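Local coordinates for protein phosphatidylinositol-specific phospholipase C1 (Streptomyces antibioticus, PDB 3H4X) that belongs to the calcium-dependent phosphoinositide phospholipase C family and folds as a single-chain alpha/beta barrel of the TIM-barrel kind, at residues A25-S33 / W179-L190; L190-E200 / S229-G237. One frame throughout, in Å; residues are numbered along the deposited sequence.

Contact 1: A25-S33 / W179-L190. With EOH (ethanol), chain U.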
loop_
_atom_site.group_PDB
_atom_site.type_symbol
_atom_site.label_atom_id
_atom_site.label_comp_id
_atom_site.label_asym_id
_atom_site.label_seq_id
_atom_site.Cartn_x
_atom_site.Cartn_y
_atom_site.Cartn_z
ATOM N N ALA A 25 20.263 2.264 -11.487
ATOM C CA ALA A 25 19.156 3.172 -11.058
ATOM C C ALA A 25 19.058 3.403 -9.544
ATOM O O ALA A 25 20.041 3.826 -8.903
ATOM C CB ALA A 25 17.827 2.717 -11.638
ATOM N N THR A 26 17.930 3.033 -8.936
ATOM C CA THR A 26 17.144 1.849 -9.288
ATOM C C THR A 26 15.730 2.042 -9.860
ATOM O O THR A 26 15.327 3.142 -10.235
ATOM C CB THR A 26 16.949 1.046 -8.003
ATOM O OG1 THR A 26 16.380 1.910 -7.010
ATOM C CG2 THR A 26 18.286 0.529 -7.493
ATOM N N THR A 27 14.985 0.937 -9.908
ATOM C CA THR A 27 13.569 0.959 -10.264
ATOM C C THR A 27 12.725 0.666 -9.035
ATOM O O THR A 27 13.240 0.294 -7.979
ATOM C CB THR A 27 13.212 -0.124 -11.295
ATOM O OG1 THR A 27 13.137 -1.396 -10.635
ATOM C CG2 THR A 27 14.231 -0.173 -12.433
ATOM N N TYR A 28 11.415 0.803 -9.187
ATOM C CA TYR A 28 10.507 0.530 -8.084
ATOM C C TYR A 28 10.620 -0.923 -7.629
ATOM O O TYR A 28 10.260 -1.254 -6.501
ATOM C CB TYR A 28 9.065 0.857 -8.476
ATOM C CG TYR A 28 8.215 1.349 -7.323
ATOM C CD1 TYR A 28 8.542 2.515 -6.644
ATOM C CD2 TYR A 28 7.077 0.655 -6.925
ATOM C CE1 TYR A 28 7.769 2.973 -5.593
ATOM C CE2 TYR A 28 6.293 1.106 -5.879
ATOM C CZ TYR A 28 6.645 2.261 -5.214
ATOM O OH TYR A 28 5.861 2.703 -4.177
ATOM N N GLY A 29 11.125 -1.786 -8.509
ATOM C CA GLY A 29 11.281 -3.205 -8.205
ATOM C C GLY A 29 12.669 -3.643 -7.767
ATOM O O GLY A 29 12.865 -4.810 -7.436
ATOM N N THR A 30 13.634 -2.724 -7.760
ATOM C CA THR A 30 15.005 -3.079 -7.373
ATOM C C THR A 30 15.524 -2.276 -6.182
ATOM O O THR A 30 16.726 -2.252 -5.908
ATOM C CB THR A 30 15.992 -2.979 -8.556
ATOM O OG1 THR A 30 16.075 -1.621 -9.008
ATOM C CG2 THR A 30 15.533 -3.869 -9.697
ATOM N N SER A 31 14.601 -1.655 -5.455
ATOM C CA SER A 31 14.942 -0.883 -4.270
ATOM C C SER A 31 14.241 -1.439 -3.036
ATOM O O SER A 31 13.240 -2.155 -3.138
ATOM C CB SER A 31 14.536 0.576 -4.460
ATOM O OG SER A 31 13.129 0.689 -4.598
ATOM N N THR A 32 14.780 -1.107 -1.870
ATOM C CA THR A 32 14.136 -1.381 -0.600
ATOM C C THR A 32 13.958 -0.059 0.121
ATOM O O THR A 32 14.901 0.734 0.229
ATOM C CB THR A 32 14.978 -2.320 0.272
ATOM O OG1 THR A 32 15.263 -3.519 -0.455
ATOM C CG2 THR A 32 14.243 -2.663 1.554
ATOM N N SER A 33 12.746 0.184 0.602
ATOM C CA SER A 33 12.426 1.432 1.267
ATOM C C SER A 33 11.568 1.154 2.500
ATOM O O SER A 33 11.311 -0.007 2.834
ATOM C CB SER A 33 11.765 2.411 0.290
ATOM O OG SER A 33 10.621 1.850 -0.327
ATOM N N TRP A 179 9.443 -2.619 -13.367
ATOM C CA TRP A 179 8.816 -1.344 -13.016
ATOM C C TRP A 179 9.619 -0.183 -13.581
ATOM O O TRP A 179 10.802 -0.326 -13.867
ATOM C CB TRP A 179 8.757 -1.192 -11.494
ATOM C CG TRP A 179 7.893 -2.199 -10.816
ATOM C CD1 TRP A 179 8.236 -3.472 -10.479
ATOM C CD2 TRP A 179 6.539 -2.016 -10.382
ATOM N NE1 TRP A 179 7.181 -4.097 -9.861
ATOM C CE2 TRP A 179 6.125 -3.226 -9.797
ATOM C CE3 TRP A 179 5.639 -0.949 -10.433
ATOM C CZ2 TRP A 179 4.848 -3.400 -9.269
ATOM C CZ3 TRP A 179 4.370 -1.124 -9.910
ATOM C CH2 TRP A 179 3.988 -2.340 -9.338
ATOM N N PRO A 180 8.986 0.988 -13.723
ATOM C CA PRO A 180 9.763 2.158 -14.110
ATOM C C PRO A 180 10.817 2.516 -13.066
ATOM O O PRO A 180 10.725 2.099 -11.905
ATOM C CB PRO A 180 8.710 3.268 -14.195
ATOM C CG PRO A 180 7.415 2.551 -14.392
ATOM C CD PRO A 180 7.553 1.298 -13.588
ATOM N N SER A 181 11.814 3.287 -13.487
ATOM C CA SER A 181 12.818 3.788 -12.564
ATOM C C SER A 181 12.153 4.636 -11.484
ATOM O O SER A 181 11.090 5.224 -11.697
ATOM C CB SER A 181 13.868 4.616 -13.307
ATOM O OG SER A 181 13.370 5.903 -13.615
ATOM N N ARG A 182 12.786 4.695 -10.319
ATOM C CA ARG A 182 12.286 5.534 -9.243
ATOM C C ARG A 182 12.209 6.994 -9.691
ATOM O O ARG A 182 11.262 7.703 -9.355
ATOM C CB ARG A 182 13.168 5.397 -8.004
ATOM C CG ARG A 182 13.208 3.990 -7.432
ATOM C CD ARG A 182 13.925 3.970 -6.095
ATOM N NE ARG A 182 13.255 4.855 -5.152
ATOM C CZ ARG A 182 12.192 4.510 -4.433
ATOM N NH1 ARG A 182 11.687 3.287 -4.534
ATOM N NH2 ARG A 182 11.635 5.387 -3.612
ATOM N N ALA A 183 13.196 7.435 -10.465
ATOM C CA ALA A 183 13.205 8.799 -10.993
ATOM C C ALA A 183 11.961 9.073 -11.836
ATOM O O ALA A 183 11.346 10.135 -11.742
ATOM C CB ALA A 183 14.468 9.045 -11.810
ATOM N N ASP A 184 11.583 8.099 -12.654
ATOM C CA ASP A 184 10.430 8.241 -13.531
ATOM C C ASP A 184 9.112 8.303 -12.760
ATOM O O ASP A 184 8.126 8.850 -13.254
ATOM C CB ASP A 184 10.390 7.102 -14.550
ATOM C CG ASP A 184 11.364 7.313 -15.694
ATOM O OD1 ASP A 184 11.232 8.332 -16.402
ATOM O OD2 ASP A 184 12.261 6.467 -15.884
ATOM N N LEU A 185 9.102 7.743 -11.553
ATOM C CA LEU A 185 7.906 7.720 -10.716
ATOM C C LEU A 185 7.794 8.935 -9.792
ATOM O O LEU A 185 6.931 8.975 -8.913
ATOM C CB LEU A 185 7.858 6.422 -9.910
ATOM C CG LEU A 185 7.503 5.197 -10.755
ATOM C CD1 LEU A 185 7.915 3.915 -10.054
ATOM C CD2 LEU A 185 6.017 5.184 -11.097
ATOM N N ALA A 186 8.655 9.928 -9.997
ATOM C CA ALA A 186 8.555 11.174 -9.250
ATOM C C ALA A 186 7.162 11.764 -9.431
ATOM O O ALA A 186 6.614 11.758 -10.530
ATOM C CB ALA A 186 9.618 12.162 -9.714
ATOM N N GLY A 187 6.585 12.258 -8.342
ATOM C CA GLY A 187 5.266 12.864 -8.389
ATOM C C GLY A 187 4.118 11.879 -8.537
ATOM O O GLY A 187 3.022 12.270 -8.930
ATOM N N LYS A 188 4.357 10.606 -8.217
ATOM C CA LYS A 188 3.312 9.586 -8.321
ATOM C C LYS A 188 2.915 8.988 -6.981
ATOM O O LYS A 188 3.728 8.863 -6.060
ATOM C CB LYS A 188 3.741 8.451 -9.255
ATOM C CG LYS A 188 4.018 8.892 -10.681
ATOM C CD LYS A 188 2.753 9.334 -11.400
ATOM C CE LYS A 188 3.087 9.861 -12.792
ATOM N NZ LYS A 188 1.871 10.236 -13.558
ATOM N N PHE A 189 1.646 8.609 -6.904
ATOM C CA PHE A 189 1.138 7.770 -5.834
ATOM C C PHE A 189 0.791 6.414 -6.411
ATOM O O PHE A 189 0.302 6.308 -7.540
ATOM C CB PHE A 189 -0.138 8.358 -5.234
ATOM C CG PHE A 189 0.064 9.661 -4.521
ATOM C CD1 PHE A 189 0.781 9.724 -3.337
ATOM C CD2 PHE A 189 -0.487 10.826 -5.022
ATOM C CE1 PHE A 189 0.956 10.934 -2.679
ATOM C CE2 PHE A 189 -0.315 12.033 -4.368
ATOM C CZ PHE A 189 0.407 12.086 -3.197
ATOM N N LEU A 190 1.026 5.380 -5.617
ATOM C CA LEU A 190 0.563 4.046 -5.937
ATOM C C LEU A 190 -0.291 3.571 -4.774
ATOM O O LEU A 190 -0.153 4.067 -3.652
ATOM C CB LEU A 190 1.743 3.099 -6.166
ATOM C CG LEU A 190 2.663 3.466 -7.339
ATOM C CD1 LEU A 190 3.741 4.462 -6.923
ATOM C CD2 LEU A 190 3.304 2.228 -7.939
HETATM C C1 EOH U . 13.313 11.875 -10.324
HETATM C C2 EOH U . 13.230 12.602 -8.987
HETATM O O EOH U . 12.679 12.589 -11.361
HETATM O O HOH W 1 15.786 5.960 -10.649
HETATM O O HOH W 2 9.636 3.152 -2.629
#
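R182 holds CG beside its backbone N (chi1 -62°) and CD extended beyond it, which lays CD alongside T26; the turn at chi3 (59°) then swings the guanidinium toward S31. CD of R182 lies 3.3 Å from OG1 of T26. NH1 of R182 gives a weak hydrogen bond to OG of S31, 3.0 Å long and bent to 127° at the hydrogen. Water 2 also accepts from NH1 and bonds OG of S33, so S31 is met directly but weakly and S33 through the water.

The backbones are pinned on both sides of a single bridge between T27 and S181. R182 N donates to T26 O at 3.0 Å, nearly straight. Y28 N donates to P180 O at 3.1 Å. Water 1 links T26 O to A183 N.

The Y28 side chain carries most of the apolar packing. CB of Y28 meets CD1 of L185 at 3.6 Å and CB of W179 at 3.7 Å. CD2 of Y28 stands over one face of the W179 ring, near its rim. CE2 of Y28 touches CD2 of L190 at 3.8 Å. NE1 of W179 is hydrogen-bonded to H280 O.

The loop before strand 31-36, with its ST turn at T27, meets the loop entering strand 189-195 at the N-terminal end of the barrel strands. Y28 packs on L125 of strand 124-130 and L282 of strand 282-286, R182 on V334 of strand 334-336.

Contact 2: L190-E200 / S229-G237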
loop_
_atom_site.group_PDB
_atom_site.type_symbol
_atom_site.label_atom_id
_atom_site.label_comp_id
_atom_site.label_asym_id
_atom_site.label_seq_id
_atom_site.Cartn_x
_atom_site.Cartn_y
_atom_site.Cartn_z
ATOM N N LEU A 190 1.026 5.380 -5.617
ATOM C CA LEU A 190 0.563 4.046 -5.937
ATOM C C LEU A 190 -0.291 3.571 -4.774
ATOM O O LEU A 190 -0.153 4.067 -3.652
ATOM C CB LEU A 190 1.743 3.099 -6.166
ATOM C CG LEU A 190 2.663 3.466 -7.339
ATOM C CD1 LEU A 190 3.741 4.462 -6.923
ATOM C CD2 LEU A 190 3.304 2.228 -7.939
ATOM N N PHE A 191 -1.174 2.616 -5.042
ATOM C CA PHE A 191 -2.034 2.063 -4.009
ATOM C C PHE A 191 -1.902 0.550 -3.968
ATOM O O PHE A 191 -1.867 -0.103 -5.013
ATOM C CB PHE A 191 -3.498 2.433 -4.267
ATOM C CG PHE A 191 -3.803 3.881 -4.045
ATOM C CD1 PHE A 191 -4.309 4.315 -2.833
ATOM C CD2 PHE A 191 -3.580 4.813 -5.043
ATOM C CE1 PHE A 191 -4.579 5.648 -2.614
ATOM C CE2 PHE A 191 -3.851 6.149 -4.828
ATOM C CZ PHE A 191 -4.353 6.565 -3.611
ATOM N N GLU A 192 -1.833 0.010 -2.756
ATOM C CA GLU A 192 -1.849 -1.429 -2.497
ATOM C C GLU A 192 -3.090 -1.736 -1.665
ATOM O O GLU A 192 -3.409 -0.991 -0.742
ATOM C CB GLU A 192 -0.603 -1.833 -1.697
ATOM C CG GLU A 192 -0.632 -3.270 -1.179
ATOM C CD GLU A 192 0.337 -3.535 -0.030
ATOM O OE1 GLU A 192 1.073 -2.615 0.398
ATOM O OE2 GLU A 192 0.348 -4.689 0.456
ATOM N N LEU A 193 -3.793 -2.816 -1.990
ATOM C CA LEU A 193 -4.937 -3.253 -1.193
ATOM C C LEU A 193 -4.656 -4.594 -0.527
ATOM O O LEU A 193 -4.189 -5.525 -1.186
ATOM C CB LEU A 193 -6.166 -3.424 -2.089
ATOM C CG LEU A 193 -6.893 -2.152 -2.516
ATOM C CD1 LEU A 193 -7.764 -2.397 -3.739
ATOM C CD2 LEU A 193 -7.736 -1.615 -1.365
ATOM N N ILE A 194 -4.947 -4.702 0.768
ATOM C CA ILE A 194 -4.994 -6.006 1.431
ATOM C C ILE A 194 -6.332 -6.201 2.124
ATOM O O ILE A 194 -7.006 -5.228 2.483
ATOM C CB ILE A 194 -3.855 -6.222 2.466
ATOM C CG1 ILE A 194 -3.916 -5.189 3.597
ATOM C CG2 ILE A 194 -2.496 -6.238 1.785
ATOM C CD1 ILE A 194 -3.150 -5.618 4.841
ATOM N N PRO A 195 -6.733 -7.469 2.306
ATOM C CA PRO A 195 -7.933 -7.762 3.076
ATOM C C PRO A 195 -7.730 -7.383 4.536
ATOM O O PRO A 195 -6.593 -7.310 5.016
ATOM C CB PRO A 195 -8.090 -9.284 2.940
ATOM C CG PRO A 195 -7.237 -9.677 1.791
ATOM C CD PRO A 195 -6.101 -8.693 1.789
ATOM N N GLY A 196 -8.832 -7.162 5.242
ATOM C CA GLY A 196 -8.771 -6.643 6.601
ATOM C C GLY A 196 -9.036 -7.669 7.681
ATOM O O GLY A 196 -9.530 -8.768 7.416
ATOM N N THR A 197 -8.717 -7.297 8.914
ATOM C CA THR A 197 -8.878 -8.197 10.048
ATOM C C THR A 197 -10.335 -8.574 10.312
ATOM O O THR A 197 -10.618 -9.675 10.781
ATOM C CB THR A 197 -8.272 -7.599 11.330
ATOM O OG1 THR A 197 -8.865 -6.322 11.591
ATOM C CG2 THR A 197 -6.770 -7.431 11.173
ATOM N N VAL A 198 -11.258 -7.667 10.014
ATOM C CA VAL A 198 -12.673 -7.936 10.262
ATOM C C VAL A 198 -13.259 -8.928 9.259
ATOM O O VAL A 198 -14.043 -9.804 9.632
ATOM C CB VAL A 198 -13.510 -6.649 10.275
ATOM C CG1 VAL A 198 -14.968 -6.968 10.573
ATOM C CG2 VAL A 198 -12.955 -5.681 11.302
ATOM N N GLU A 199 -12.887 -8.804 7.987
ATOM C CA GLU A 199 -13.404 -9.748 7.001
ATOM C C GLU A 199 -12.730 -11.113 7.162
ATOM O O GLU A 199 -13.278 -12.137 6.761
ATOM C CB GLU A 199 -13.328 -9.201 5.564
ATOM C CG GLU A 199 -11.955 -9.205 4.933
ATOM C CD GLU A 199 -11.920 -8.499 3.579
ATOM O OE1 GLU A 199 -12.794 -8.752 2.718
ATOM O OE2 GLU A 199 -10.994 -7.697 3.376
ATOM N N GLU A 200 -11.557 -11.131 7.787
ATOM C CA GLU A 200 -10.906 -12.391 8.143
ATOM C C GLU A 200 -11.695 -13.146 9.213
ATOM O O GLU A 200 -11.515 -14.352 9.396
ATOM C CB GLU A 200 -9.483 -12.142 8.644
ATOM C CG GLU A 200 -8.485 -11.777 7.558
ATOM C CD GLU A 200 -7.130 -11.388 8.119
ATOM O OE1 GLU A 200 -6.984 -11.364 9.360
ATOM O OE2 GLU A 200 -6.209 -11.103 7.320
ATOM N N SER A 229 -8.409 1.557 -13.637
ATOM C CA SER A 229 -8.054 0.975 -12.335
ATOM C C SER A 229 -7.040 1.851 -11.604
ATOM O O SER A 229 -6.299 2.608 -12.231
ATOM C CB SER A 229 -7.501 -0.445 -12.499
ATOM O OG SER A 229 -6.263 -0.444 -13.188
ATOM N N THR A 230 -6.991 1.731 -10.280
ATOM C CA THR A 230 -6.146 2.625 -9.491
ATOM C C THR A 230 -5.233 1.946 -8.478
ATOM O O THR A 230 -4.370 2.611 -7.911
ATOM C CB THR A 230 -6.981 3.679 -8.721
ATOM O OG1 THR A 230 -7.784 3.026 -7.727
ATOM C CG2 THR A 230 -7.862 4.487 -9.668
ATOM N N ALA A 231 -5.420 0.651 -8.235
ATOM C CA ALA A 231 -4.723 -0.011 -7.134
ATOM C C ALA A 231 -4.242 -1.409 -7.489
ATOM O O ALA A 231 -4.810 -2.076 -8.357
ATOM C CB ALA A 231 -5.623 -0.069 -5.908
ATOM N N PHE A 232 -3.201 -1.846 -6.790
ATOM C CA PHE A 232 -2.667 -3.190 -6.929
ATOM C C PHE A 232 -3.108 -4.048 -5.749
ATOM O O PHE A 232 -2.758 -3.760 -4.606
ATOM C CB PHE A 232 -1.144 -3.128 -6.957
ATOM C CG PHE A 232 -0.593 -2.450 -8.172
ATOM C CD1 PHE A 232 -0.275 -3.187 -9.300
ATOM C CD2 PHE A 232 -0.391 -1.078 -8.196
ATOM C CE1 PHE A 232 0.232 -2.577 -10.426
ATOM C CE2 PHE A 232 0.115 -0.458 -9.325
ATOM C CZ PHE A 232 0.429 -1.211 -10.440
ATOM N N PRO A 233 -3.885 -5.104 -6.013
ATOM C CA PRO A 233 -4.239 -6.000 -4.921
ATOM C C PRO A 233 -3.020 -6.838 -4.550
ATOM O O PRO A 233 -2.269 -7.273 -5.430
ATOM C CB PRO A 233 -5.328 -6.881 -5.533
ATOM C CG PRO A 233 -5.005 -6.905 -6.980
ATOM C CD PRO A 233 -4.453 -5.542 -7.300
ATOM N N ALA A 234 -2.819 -7.047 -3.255
ATOM C CA ALA A 234 -1.694 -7.823 -2.772
ATOM C C ALA A 234 -2.155 -9.156 -2.199
ATOM O O ALA A 234 -3.283 -9.284 -1.714
ATOM C CB ALA A 234 -0.940 -7.040 -1.710
ATOM N N VAL A 235 -1.273 -10.148 -2.258
ATOM C CA VAL A 235 -1.498 -11.417 -1.576
ATOM C C VAL A 235 -0.950 -11.280 -0.161
ATOM O O VAL A 235 0.258 -11.146 0.046
ATOM C CB VAL A 235 -0.828 -12.591 -2.300
ATOM C CG1 VAL A 235 -1.276 -13.907 -1.677
ATOM C CG2 VAL A 235 -1.161 -12.549 -3.784
ATOM N N HIS A 236 -1.854 -11.302 0.807
ATOM C CA HIS A 236 -1.530 -10.979 2.186
ATOM C C HIS A 236 -1.358 -12.255 2.994
ATOM O O HIS A 236 -2.222 -13.133 2.973
ATOM C CB HIS A 236 -2.657 -10.115 2.745
ATOM C CG HIS A 236 -2.504 -9.731 4.183
ATOM N ND1 HIS A 236 -1.388 -9.098 4.690
ATOM C CD2 HIS A 236 -3.374 -9.842 5.212
ATOM C CE1 HIS A 236 -1.569 -8.862 5.978
ATOM N NE2 HIS A 236 -2.765 -9.306 6.319
ATOM N N GLY A 237 -0.224 -12.355 3.678
ATOM C CA GLY A 237 0.113 -13.534 4.466
ATOM C C GLY A 237 1.301 -14.240 3.845
ATOM O O GLY A 237 1.194 -14.806 2.756
HETATM O O HOH W 3 -1.686 2.137 -7.772
HETATM O O HOH W 4 -5.650 -7.820 -1.856
#
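F191, L193 and F232 open the contact with parallel-strand hydrogen bonds. F232 N donates to F191 O at 2.8 Å. L193 N donates to F232 O at 3.0 Å. A234 N donates to L193 O at 2.9 Å. CA of E192 also points its hydrogen at F232 O.

Side chains meet around this ladder. CB of A231 sits between CB of F191 and CD1 of L193. The F232 ring turns an edge to F191 O. CD1 of I194 lies over the centre of the H236 ring, a CH-pi contact 3.9 Å from the centroid. OE2 of E200 stands at the edge of that ring, in its plane, with the carboxylate nearly coplanar.

Further out, water 3 joins F191 N to T230 O, and water 4 joins L193 O to A234 O. E199 OE2 holds G196 N through its anti lone pair and also bonds T209. L193 packs on Y213 of helix 209-222, the helix of this beta-alpha-beta crossover.

E192 has CG anti to the backbone N (chi1 171°) and an extended chain. This carries its OE2 past CB of A234, 3.4 Å away, to lie near D260. The ladder itself satisfies buried backbone groups of F191, L193, F232 and A234.

From the N terminus, the chain first runs through 25-33 into strand 31-36. Contact 1 brings 179-190 back to it, closing a loop of 145 residues that contains strands 58-64 and 124-130. The chain then continues directly into contact 2, with L190 shared by both. Contact 2 closes a short loop of 28 residues carrying helix 209-222. The two loops therefore follow in series and neither encloses nor crosses the other. Contact 1 ties the N-terminal loop to the entry of strand 189-195; contact 2 pairs that strand with its neighbour 232-236. W179 CH2 meets F232 CZ at 3.9 Å, which joins the two contacts directly by packing.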